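Local coordinates for protein packaging enzyme P4 (PDB 4BLP) that probably hydrolyses nucleoside triphosphates as a hexameric RecA-type helicase motor that drives RNA into the capsid of a double-stranded RNA bacteriophage, at residues H137-R142 against L252-I257; S160-A165 against G279-N284; P168-R173 against L201-A206; A234-L239 against Y270-A275; S290-I293 against G298-F301. All blocks are in the same frame, centred on the assembly; numbering follows the deposited sequence.

Contact 1 of 5, residues H137-R142 against L252-I257; sequences HNWQVR and LLVAAI
V254 meets the indole of W139 with a methyl laid over its face: CG2 sits 3.8 Å from the centroid of the five-membered ring, 15° off the normal, a CH-pi contact to one side of the indole as a whole. The other methyl, CG1, comes 3.7 Å from W139 CZ2, on the six-membered ring. Two residues earlier on the strand, L252 works with its CD2, which packs 3.4 Å from W139 CB, close to the stem of the indole and neither over its face nor at its edge. The same leucine serves H137, whose imidazole receives L252 CB over one face, 3.8 Å from the ring centroid, as the two side chains run antiparallel past one another. W139 gets there because its CG lies anti to the backbone N (chi1 171°), which swings the indole off the loop and across L252 and V254.

The second shell fixes these groups. The amide NE2 of Q140 lies over the indole face opposite V254, and that nitrogen is itself bonded to Q166. H149 meets W139 edge-to-face, while H137 NE2 makes a weak hydrogen bond to G250 O just before the strand. Within the turn W139 N donates to V141 O and V141 N to W139 O, a pair that pins the loop between strands 136-137 and 144-145. Not one hydrogen bond crosses between 137-142 and 252-257, so the loop is held on this central strand by aliphatic carbon against aromatic faces, with the polar bonds made within the loop and to surrounding residues.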
# COMPACT_ATOMS: atom_id res chain seq x y z
N HIS D 137 37.02 18.03 15.08
CA HIS D 137 36.37 18.27 16.38
C HIS D 137 36.89 17.39 17.47
O HIS D 137 37.21 16.23 17.23
CB HIS D 137 34.85 18.01 16.20
CG HIS D 137 34.22 18.92 15.20
ND1 HIS D 137 34.14 18.58 13.84
CD2 HIS D 137 33.80 20.20 15.35
CE1 HIS D 137 33.59 19.64 13.25
NE2 HIS D 137 33.40 20.64 14.11
N ASN D 138 36.87 17.91 18.71
CA ASN D 138 37.34 17.17 19.87
C ASN D 138 36.17 16.44 20.49
O ASN D 138 35.43 17.00 21.30
CB ASN D 138 38.05 18.12 20.88
CG ASN D 138 38.82 17.40 21.96
OD1 ASN D 138 38.75 16.18 22.12
ND2 ASN D 138 39.57 18.15 22.74
N TRP D 139 35.92 15.22 20.02
CA TRP D 139 34.86 14.36 20.53
C TRP D 139 35.36 12.95 20.46
O TRP D 139 35.49 12.43 19.34
CB TRP D 139 33.54 14.51 19.74
CG TRP D 139 32.50 13.48 20.11
CD1 TRP D 139 32.05 12.44 19.34
CD2 TRP D 139 31.76 13.40 21.34
NE1 TRP D 139 31.13 11.70 20.04
CE2 TRP D 139 30.92 12.28 21.26
CE3 TRP D 139 31.76 14.17 22.53
CZ2 TRP D 139 30.06 11.90 22.31
CZ3 TRP D 139 30.87 13.84 23.54
CH2 TRP D 139 30.04 12.70 23.43
N GLN D 140 35.69 12.35 21.65
CA GLN D 140 36.22 10.98 21.79
C GLN D 140 37.67 10.92 21.30
O GLN D 140 38.49 10.30 21.96
CB GLN D 140 35.33 9.93 21.07
CG GLN D 140 33.86 9.97 21.52
CD GLN D 140 33.73 9.70 23.00
OE1 GLN D 140 34.04 8.61 23.48
NE2 GLN D 140 33.27 10.69 23.77
N VAL D 141 37.97 11.54 20.15
CA VAL D 141 39.33 11.71 19.59
C VAL D 141 39.47 13.20 19.32
O VAL D 141 38.46 13.88 19.17
CB VAL D 141 39.64 10.85 18.34
CG1 VAL D 141 39.58 9.36 18.67
CG2 VAL D 141 38.72 11.21 17.16
N ARG D 142 40.72 13.71 19.22
CA ARG D 142 40.94 15.14 19.04
C ARG D 142 40.55 15.67 17.66
O ARG D 142 40.31 16.87 17.53
CB ARG D 142 42.43 15.47 19.28
CG ARG D 142 42.81 15.34 20.75
CD ARG D 142 44.23 15.76 21.00
NE ARG D 142 44.58 15.54 22.40
CZ ARG D 142 45.82 15.55 22.87
NH1 ARG D 142 46.84 15.78 22.06
NH2 ARG D 142 46.04 15.34 24.16
N LEU D 252 29.91 19.14 14.14
CA LEU D 252 29.73 17.77 14.59
C LEU D 252 28.51 17.72 15.50
O LEU D 252 28.44 18.49 16.48
CB LEU D 252 30.97 17.23 15.33
CG LEU D 252 30.78 15.85 15.97
CD1 LEU D 252 30.66 14.76 14.89
CD2 LEU D 252 32.01 15.49 16.84
N LEU D 253 27.54 16.86 15.17
CA LEU D 253 26.38 16.61 16.02
C LEU D 253 26.53 15.22 16.59
O LEU D 253 27.05 14.33 15.91
CB LEU D 253 25.03 16.71 15.26
CG LEU D 253 24.69 18.08 14.68
CD1 LEU D 253 23.29 18.09 14.05
CD2 LEU D 253 24.83 19.17 15.72
N VAL D 254 26.06 15.02 17.83
CA VAL D 254 26.09 13.72 18.50
C VAL D 254 24.64 13.35 18.76
O VAL D 254 23.89 14.21 19.24
CB VAL D 254 26.93 13.73 19.79
CG1 VAL D 254 26.91 12.34 20.45
CG2 VAL D 254 28.37 14.17 19.49
N ALA D 255 24.21 12.14 18.40
CA ALA D 255 22.80 11.80 18.66
C ALA D 255 22.66 10.38 19.17
O ALA D 255 23.31 9.49 18.63
CB ALA D 255 22.00 11.96 17.38
N ALA D 256 21.76 10.17 20.16
CA ALA D 256 21.41 8.82 20.63
C ALA D 256 20.40 8.20 19.67
O ALA D 256 19.47 8.88 19.22
CB ALA D 256 20.83 8.88 22.05
N ILE D 257 20.56 6.91 19.36
CA ILE D 257 19.59 6.25 18.52
C ILE D 257 19.45 4.78 18.91
O ILE D 257 20.44 4.14 19.28
CB ILE D 257 19.97 6.43 17.01
CG1 ILE D 257 18.81 6.07 16.08
CG2 ILE D 257 21.27 5.66 16.63
CD1 ILE D 257 19.05 6.56 14.61

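Contact 2 of 5, residues S160-A165 against G279-N284; sequences SKWLNA and GMTVVN
A fully extended chi1 (180°) carries the indole of W162 out from helix 159-164 and presents one of its faces to strand 279-284. The strand answers with two methyls on that same face. In V283 a chi1 of 165° leaves CG2 beside the backbone N and over the five-membered ring, 4.2 Å from its centroid and 28° off the normal. T281 CG2 takes the six-membered ring, also 4.2 Å from the centroid, and its closest ring atom is W162 CH2 at 3.9 Å. The indole therefore spans two residues of the strand that point the same way, with V283 near its root and T281 toward its far end. V283 CG1 adds a contact of 4.0 Å to W162 CB.

The threonine divides its labour: the methyl packs on the ring, while OG1 is engaged with H149 NE2 and with Q291 NE2, so the hydroxyl is satisfied beside an otherwise apolar surface. V288 of the next strand and V151 of strand 147-152 also touch W162, and W139 and Q140 reach it from their loop.

S160 belongs to what looks like a P-loop (Walker A) with G153, G158 and K159. Strand 147-152, the loop and helix 159-164 follow in the order expected of a P-loop NTPase, and W162 seats this short helix on the sheet of this RecA-like fold.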
# COMPACT_ATOMS: atom_id res chain seq x y z
N SER D 160 21.81 7.68 27.48
CA SER D 160 21.73 8.99 28.15
C SER D 160 22.75 9.14 29.25
O SER D 160 23.35 10.21 29.37
CB SER D 160 20.33 9.21 28.73
OG SER D 160 19.39 9.26 27.68
N LYS D 161 22.94 8.08 30.06
CA LYS D 161 23.87 8.08 31.18
C LYS D 161 25.30 8.20 30.67
O LYS D 161 26.09 8.97 31.23
CB LYS D 161 23.71 6.81 32.03
CG LYS D 161 24.49 6.84 33.33
CD LYS D 161 24.23 5.61 34.20
CE LYS D 161 25.24 5.49 35.31
NZ LYS D 161 25.21 4.14 35.94
N TRP D 162 25.66 7.42 29.63
CA TRP D 162 27.01 7.50 29.07
C TRP D 162 27.23 8.91 28.47
O TRP D 162 28.29 9.49 28.67
CB TRP D 162 27.24 6.42 28.01
CG TRP D 162 28.62 6.49 27.43
CD1 TRP D 162 29.77 6.02 28.00
CD2 TRP D 162 29.01 7.15 26.21
NE1 TRP D 162 30.85 6.32 27.20
CE2 TRP D 162 30.42 7.00 26.08
CE3 TRP D 162 28.31 7.81 25.18
CZ2 TRP D 162 31.14 7.53 25.00
CZ3 TRP D 162 29.03 8.32 24.09
CH2 TRP D 162 30.42 8.18 24.01
N LEU D 163 26.24 9.44 27.75
CA LEU D 163 26.33 10.76 27.11
C LEU D 163 26.55 11.86 28.14
O LEU D 163 27.44 12.69 27.95
CB LEU D 163 25.09 11.07 26.24
CG LEU D 163 25.12 10.43 24.85
CD1 LEU D 163 23.73 10.44 24.21
CD2 LEU D 163 26.11 11.11 23.93
N ASN D 164 25.80 11.82 29.25
CA ASN D 164 25.92 12.81 30.32
C ASN D 164 27.30 12.77 30.95
O ASN D 164 27.82 13.81 31.35
CB ASN D 164 24.83 12.61 31.38
CG ASN D 164 23.48 13.06 30.91
OD1 ASN D 164 23.36 13.97 30.07
ND2 ASN D 164 22.42 12.44 31.43
N ALA D 165 27.92 11.57 30.98
CA ALA D 165 29.27 11.37 31.52
C ALA D 165 30.35 11.91 30.59
O ALA D 165 31.49 12.05 31.02
CB ALA D 165 29.51 9.88 31.79
N GLY D 279 30.82 8.82 12.76
CA GLY D 279 31.25 8.05 13.93
C GLY D 279 30.11 7.33 14.60
O GLY D 279 28.96 7.76 14.51
N MET D 280 30.43 6.24 15.30
CA MET D 280 29.40 5.48 15.99
C MET D 280 30.01 4.90 17.26
O MET D 280 31.10 4.34 17.22
CB MET D 280 28.88 4.33 15.09
CG MET D 280 27.83 3.48 15.79
SD MET D 280 27.17 2.18 14.73
CE MET D 280 28.37 0.86 15.09
N THR D 281 29.28 4.99 18.37
CA THR D 281 29.64 4.37 19.65
C THR D 281 28.51 3.45 20.05
O THR D 281 27.35 3.88 20.05
CB THR D 281 29.88 5.44 20.77
OG1 THR D 281 30.93 6.32 20.36
CG2 THR D 281 30.26 4.81 22.13
N VAL D 282 28.83 2.19 20.34
CA VAL D 282 27.85 1.21 20.85
C VAL D 282 27.99 1.21 22.37
O VAL D 282 29.11 1.04 22.89
CB VAL D 282 28.03 -0.22 20.26
CG1 VAL D 282 27.03 -1.20 20.89
CG2 VAL D 282 27.90 -0.20 18.74
N VAL D 283 26.87 1.42 23.07
CA VAL D 283 26.88 1.46 24.53
C VAL D 283 26.01 0.34 25.10
O VAL D 283 24.93 0.04 24.58
CB VAL D 283 26.41 2.88 25.04
CG1 VAL D 283 26.04 2.90 26.52
CG2 VAL D 283 27.46 3.95 24.72
N ASN D 284 26.45 -0.23 26.19
CA ASN D 284 25.70 -1.22 26.98
C ASN D 284 26.11 -1.03 28.41
O ASN D 284 27.30 -0.85 28.70
CB ASN D 284 25.90 -2.66 26.51
CG ASN D 284 24.94 -3.62 27.15
OD1 ASN D 284 23.75 -3.32 27.32
ND2 ASN D 284 25.42 -4.77 27.56

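Contact 3 of 5, residues P168-R173 against L201-A206; sequences PDVTIR and LLLATA
L203 and V170 reach for each other tip to tip, L203 CD1 standing 3.7 Å from V170 CG1, and this is the tight end of the contact. The valine owes the approach to its first torsion (chi1 61°), which sets CG1 between the backbone N and the carbonyl carbon and turns it toward the helix. L203 CD2 backs up its sister methyl at 4.1 Å from the same V170 CG1, so the fork of the leucine closes on one valine branch.

Packing slackens toward I172, where isoleucine and leucine lie alongside, pointing opposite ways, instead of meeting head on. Here L203 CD1 is 4.1 Å from both I172 CG1 and I172 CD1, ordinary van der Waals spacing. A single methyl, CD1, thus bears on both strand residues, which lie two apart and point to the same side. V210 of the neighbouring strand touches V170 and I172 as well.

The more open side belongs to the end of the helix, where A204 and T205, and A206 just beyond it, are partly exposed. T205 OG1 donates to L201 O at 2.7 Å, and T205 N reaches that carbonyl from the opposite face of its plane, so two bonds grip one acceptor where the helix runs out. T205 also packs on V251, and A206 on helix 79-91.

Helix 193-205 here lies against the parallel part of the central sheet, whose strands 170-173 and 210-213 are neighbours. A helix linking parallel strands and packing on them through aliphatic side chains is the alpha/beta layering of RecA-type P-loop NTPases.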
# COMPACT_ATOMS: atom_id res chain seq x y z
N PRO D 168 28.69 16.95 27.91
CA PRO D 168 28.40 17.85 26.77
C PRO D 168 28.03 19.24 27.29
O PRO D 168 27.75 19.39 28.46
CB PRO D 168 27.18 17.18 26.12
CG PRO D 168 26.48 16.50 27.26
CD PRO D 168 27.57 16.02 28.16
N ASP D 169 28.02 20.24 26.42
CA ASP D 169 27.63 21.57 26.87
C ASP D 169 26.12 21.70 26.95
O ASP D 169 25.61 22.38 27.82
CB ASP D 169 28.19 22.64 25.92
CG ASP D 169 29.70 22.70 25.92
OD1 ASP D 169 30.30 22.67 27.02
OD2 ASP D 169 30.28 22.75 24.82
N VAL D 170 25.41 21.03 26.03
CA VAL D 170 23.96 21.16 25.95
C VAL D 170 23.38 19.89 25.36
O VAL D 170 24.02 19.25 24.51
CB VAL D 170 23.59 22.43 25.11
CG1 VAL D 170 24.13 22.32 23.68
CG2 VAL D 170 22.07 22.70 25.12
N THR D 171 22.20 19.53 25.82
CA THR D 171 21.46 18.38 25.28
C THR D 171 20.15 18.86 24.71
O THR D 171 19.37 19.53 25.39
CB THR D 171 21.23 17.32 26.39
OG1 THR D 171 22.50 16.89 26.92
CG2 THR D 171 20.44 16.10 25.88
N ILE D 172 19.89 18.49 23.46
CA ILE D 172 18.61 18.78 22.82
C ILE D 172 17.69 17.61 23.17
O ILE D 172 18.09 16.46 23.00
CB ILE D 172 18.76 18.98 21.31
CG1 ILE D 172 19.54 20.28 21.07
CG2 ILE D 172 17.35 19.02 20.61
CD1 ILE D 172 19.91 20.37 19.60
N ARG D 173 16.49 17.91 23.67
CA ARG D 173 15.56 16.86 24.08
C ARG D 173 14.41 16.79 23.10
O ARG D 173 13.69 17.78 22.93
CB ARG D 173 15.09 17.15 25.54
CG ARG D 173 16.28 16.90 26.52
CD ARG D 173 16.33 15.43 26.98
NE ARG D 173 15.16 15.20 27.83
CZ ARG D 173 14.63 14.01 28.08
NH1 ARG D 173 15.19 12.90 27.61
NH2 ARG D 173 13.52 13.92 28.80
N LEU D 201 22.16 22.60 14.74
CA LEU D 201 23.14 23.28 13.87
C LEU D 201 23.55 24.63 14.44
O LEU D 201 24.72 25.01 14.36
CB LEU D 201 22.57 23.46 12.45
CG LEU D 201 22.35 22.11 11.71
CD1 LEU D 201 21.70 22.36 10.34
CD2 LEU D 201 23.74 21.38 11.54
N LEU D 202 22.59 25.38 15.02
CA LEU D 202 22.93 26.68 15.63
C LEU D 202 23.89 26.52 16.81
O LEU D 202 24.91 27.23 16.88
CB LEU D 202 21.64 27.41 16.08
CG LEU D 202 20.86 28.06 14.92
CD1 LEU D 202 19.36 28.31 15.37
CD2 LEU D 202 21.52 29.36 14.52
N LEU D 203 23.60 25.60 17.71
CA LEU D 203 24.45 25.34 18.87
C LEU D 203 25.84 24.85 18.45
O LEU D 203 26.82 25.34 18.94
CB LEU D 203 23.79 24.30 19.77
CG LEU D 203 22.61 24.84 20.59
CD1 LEU D 203 21.80 23.70 21.10
CD2 LEU D 203 23.10 25.79 21.77
N ALA D 204 25.91 23.90 17.50
CA ALA D 204 27.21 23.38 17.05
C ALA D 204 28.02 24.48 16.35
O ALA D 204 29.24 24.60 16.57
CB ALA D 204 26.99 22.18 16.14
N THR D 205 27.35 25.32 15.53
CA THR D 205 28.03 26.42 14.83
C THR D 205 28.57 27.42 15.86
O THR D 205 29.65 28.02 15.64
CB THR D 205 27.07 27.07 13.81
OG1 THR D 205 26.72 26.06 12.83
CG2 THR D 205 27.69 28.27 13.05
N ALA D 206 27.82 27.59 16.99
CA ALA D 206 28.20 28.47 18.12
C ALA D 206 29.20 27.82 19.06
O ALA D 206 29.44 28.33 20.17
CB ALA D 206 26.96 28.90 18.88

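Contact 4 of 5, residues A234-L239 against Y270-A275; sequences ALYAAL and YNNIAA
Y236 and N272 make the closest contact between 234-239 and 270-275. N272 CB stands over one face of the phenol ring, 3.6 Å from its centroid and displaced toward the rim, with Y236 CZ its nearest atom at 3.4 Å. The side chains cross obliquely and the amide plane is turned 69° against the ring, so the asparagine does not stack: it lays its methylene on the ring and lifts the amide toward the hydroxyl. The first torsion of Y236 keeps CG beside the backbone N and leans the ring over the other helix.

The polar part is slight. N272 ND2 donates to Y236 OH over 3.4 Å, nearly straight at 163° but long, hence weak; it ties the phenol end to the amide that already hangs over it.

Apolar contacts complete the interface. I273 CG1 comes to the ring edge near its plane, 3.9 Å from Y236 CE1, so face and edge of one ring are held by successive residues of the other helix. Its other branch, CG2, reaches L239 CD1 at 4.2 Å, one turn further along helix 233-248.

The segment axes approach to 9.9 Å and run nearly alongside, crossing at -28°. Helix 233-248 leads into strand 252-257 and helix 266-274 into strand 279-284, and both bear on the sheet: L239 meets L148, I273 meets V150 and M280. A neighbouring subunit also reaches this pair of helices, its R216 packing on Y236, its F220 on A237 and its T155 on N271.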
# COMPACT_ATOMS: atom_id res chain seq x y z
N ALA D 234 15.84 3.35 4.29
CA ALA D 234 15.73 4.80 4.22
C ALA D 234 16.32 5.47 5.48
O ALA D 234 16.73 6.63 5.41
CB ALA D 234 14.26 5.22 4.04
N LEU D 235 16.40 4.74 6.61
CA LEU D 235 16.99 5.30 7.83
C LEU D 235 18.48 5.51 7.58
O LEU D 235 19.02 6.52 8.01
CB LEU D 235 16.79 4.36 9.02
CG LEU D 235 17.37 4.85 10.35
CD1 LEU D 235 16.78 6.22 10.81
CD2 LEU D 235 17.23 3.76 11.45
N TYR D 236 19.14 4.55 6.93
CA TYR D 236 20.59 4.68 6.67
C TYR D 236 20.85 5.83 5.73
O TYR D 236 21.78 6.59 5.96
CB TYR D 236 21.16 3.40 6.07
CG TYR D 236 20.85 2.16 6.86
CD1 TYR D 236 21.08 2.10 8.23
CD2 TYR D 236 20.38 1.01 6.23
CE1 TYR D 236 20.84 0.93 8.96
CE2 TYR D 236 20.13 -0.16 6.94
CZ TYR D 236 20.35 -0.19 8.31
OH TYR D 236 20.14 -1.37 8.98
N ALA D 237 20.02 5.96 4.65
CA ALA D 237 20.19 7.09 3.71
C ALA D 237 19.96 8.41 4.47
O ALA D 237 20.66 9.40 4.21
CB ALA D 237 19.18 6.95 2.56
N ALA D 238 18.98 8.43 5.39
CA ALA D 238 18.68 9.67 6.17
C ALA D 238 19.87 10.03 7.03
O ALA D 238 20.22 11.19 7.15
CB ALA D 238 17.43 9.50 7.05
N LEU D 239 20.46 9.01 7.69
CA LEU D 239 21.63 9.31 8.55
C LEU D 239 22.80 9.83 7.70
O LEU D 239 23.49 10.76 8.13
CB LEU D 239 22.05 8.02 9.27
CG LEU D 239 21.08 7.57 10.39
CD1 LEU D 239 21.52 6.21 10.94
CD2 LEU D 239 21.00 8.62 11.56
N TYR D 270 24.05 -2.52 13.04
CA TYR D 270 25.07 -1.61 13.59
C TYR D 270 26.15 -1.35 12.53
O TYR D 270 26.58 -0.21 12.39
CB TYR D 270 25.65 -2.17 14.89
CG TYR D 270 24.73 -2.07 16.11
CD1 TYR D 270 23.41 -1.64 15.99
CD2 TYR D 270 25.18 -2.41 17.38
CE1 TYR D 270 22.56 -1.58 17.10
CE2 TYR D 270 24.35 -2.31 18.50
CZ TYR D 270 23.04 -1.91 18.36
OH TYR D 270 22.21 -1.85 19.45
N ASN D 271 26.53 -2.39 11.73
CA ASN D 271 27.49 -2.17 10.64
C ASN D 271 26.93 -1.19 9.60
O ASN D 271 27.66 -0.33 9.11
CB ASN D 271 27.83 -3.49 9.94
CG ASN D 271 28.71 -4.40 10.74
OD1 ASN D 271 29.37 -3.98 11.69
ND2 ASN D 271 28.76 -5.68 10.34
N ASN D 272 25.63 -1.32 9.26
CA ASN D 272 25.03 -0.41 8.28
C ASN D 272 24.99 1.01 8.81
O ASN D 272 25.19 1.95 8.05
CB ASN D 272 23.62 -0.91 7.90
CG ASN D 272 23.64 -2.20 7.10
OD1 ASN D 272 24.61 -2.54 6.45
ND2 ASN D 272 22.58 -2.97 7.14
N ILE D 273 24.72 1.18 10.12
CA ILE D 273 24.72 2.52 10.72
C ILE D 273 26.14 3.10 10.67
O ILE D 273 26.33 4.26 10.25
CB ILE D 273 24.16 2.48 12.18
CG1 ILE D 273 22.67 2.16 12.15
CG2 ILE D 273 24.39 3.83 12.87
CD1 ILE D 273 22.04 1.97 13.54
N ALA D 274 27.17 2.31 11.08
CA ALA D 274 28.56 2.78 11.04
C ALA D 274 28.98 3.20 9.62
O ALA D 274 29.71 4.17 9.47
CB ALA D 274 29.50 1.68 11.54
N ALA D 275 28.47 2.50 8.59
CA ALA D 275 28.79 2.76 7.20
C ALA D 275 28.09 4.02 6.69
O ALA D 275 28.43 4.49 5.61
CB ALA D 275 28.38 1.57 6.34

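Contact 5 of 5, residues S290-I293 against G298-F301; sequences SQTI and GRIF
T292 and R299 meet at a slant on one side of a beta hairpin, the antiparallel pair of strands 287-295 and 298-302 at the margin of the main sheet. R299 NH1 donates to T292 OG1 at 2.9 Å, approaching near the guanidinium edge with the hydroxyl 15° out of plane. Two torsions arrange this: a chi1 of -179° turns OG1 of T292 directly away from its own amide nitrogen, and the arginine chain bends at chi3, folding its end back toward T292.

That bend also lays the guanidinium flat over F301. R299 NH2 lies 3.3 Å above the ring plane, over its centre, while F301 CD1 covers the middle of the guanidinium from its side, so the guanidinium and the phenyl ring lie face over face. NH1 has a stronger partner in E304, whose carboxylate forms a salt bridge with it, so T292, E304 and the ring of F301 all bear on the arginine's end.

I293 and I300 point to the other face of the hairpin, where both touch V141. They form the hydrogen-bonded pair, whereas T292 and F301 are a non-hydrogen-bonded one with CA atoms 4.2 Å apart. Q291 turns its amide to T281 OG1 and Q140, coupling the hairpin to strand 279-284.

Two backbone bonds close the ring between the isoleucines: I293 N to I300 O at 2.8 Å, and I300 N to I293 O, also 2.8 Å.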
# COMPACT_ATOMS: atom_id res chain seq x y z
N SER D 290 31.93 -0.73 21.74
CA SER D 290 32.75 -0.54 20.56
C SER D 290 32.60 0.89 20.07
O SER D 290 31.63 1.56 20.42
CB SER D 290 32.37 -1.52 19.46
OG SER D 290 31.09 -1.22 18.92
N GLN D 291 33.59 1.36 19.30
CA GLN D 291 33.54 2.71 18.78
C GLN D 291 34.28 2.76 17.46
O GLN D 291 35.30 2.11 17.33
CB GLN D 291 34.13 3.68 19.80
CG GLN D 291 34.04 5.17 19.38
CD GLN D 291 34.52 6.01 20.54
OE1 GLN D 291 35.73 6.14 20.77
NE2 GLN D 291 33.58 6.52 21.33
N THR D 292 33.77 3.51 16.49
CA THR D 292 34.48 3.69 15.22
C THR D 292 34.28 5.13 14.80
O THR D 292 33.15 5.62 14.87
CB THR D 292 34.08 2.69 14.13
OG1 THR D 292 34.86 2.99 12.95
CG2 THR D 292 32.54 2.71 13.79
N ILE D 293 35.38 5.80 14.45
CA ILE D 293 35.33 7.21 14.06
C ILE D 293 36.15 7.48 12.81
O ILE D 293 37.31 7.04 12.74
CB ILE D 293 35.87 8.07 15.24
CG1 ILE D 293 34.91 8.01 16.46
CG2 ILE D 293 36.16 9.53 14.82
CD1 ILE D 293 35.54 8.51 17.79
N GLY D 298 42.52 9.28 9.62
CA GLY D 298 42.07 7.92 9.30
C GLY D 298 41.06 7.38 10.29
O GLY D 298 40.60 8.11 11.18
N ARG D 299 40.68 6.10 10.13
CA ARG D 299 39.69 5.50 11.01
C ARG D 299 40.29 5.16 12.39
O ARG D 299 41.34 4.53 12.48
CB ARG D 299 39.05 4.26 10.34
CG ARG D 299 37.77 3.80 11.07
CD ARG D 299 37.12 2.65 10.34
NE ARG D 299 37.76 1.34 10.56
CZ ARG D 299 37.28 0.39 11.35
NH1 ARG D 299 36.18 0.59 12.07
NH2 ARG D 299 37.89 -0.78 11.44
N ILE D 300 39.63 5.61 13.46
CA ILE D 300 40.08 5.34 14.85
C ILE D 300 38.98 4.51 15.48
O ILE D 300 37.84 4.95 15.51
CB ILE D 300 40.37 6.63 15.65
CG1 ILE D 300 41.43 7.54 14.92
CG2 ILE D 300 40.81 6.23 17.10
CD1 ILE D 300 41.82 8.84 15.66
N PHE D 301 39.29 3.32 15.99
CA PHE D 301 38.24 2.42 16.46
C PHE D 301 38.73 1.51 17.57
O PHE D 301 39.93 1.34 17.74
CB PHE D 301 37.76 1.57 15.28
CG PHE D 301 38.83 0.70 14.65
CD1 PHE D 301 39.69 1.22 13.68
CD2 PHE D 301 38.95 -0.65 14.99
CE1 PHE D 301 40.68 0.41 13.08
CE2 PHE D 301 39.94 -1.45 14.39
CZ PHE D 301 40.80 -0.92 13.44

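Four of the contacts share the central sheet: contacts 1, 2, 3 and 5 each place a segment on one of its strands, while contact 4 joins two helices packed on it. Contacts 1 and 2 lie closest, their centres 10 Å apart, and meet where W139 CZ2 comes 4.1 Å from W162 CH2. Q140 extends this group to contact 5, its OE1 3.0 Å from Q291 NE2. M280 links contact 2 to contact 4, with SD 3.7 Å from I273 CG2. Contact 3 touches contacts 1 and 2 but lies about 23 Å between centres from contacts 4 and 5. The probable P-loop includes S160, which places contact 2 beside the presumed nucleotide site.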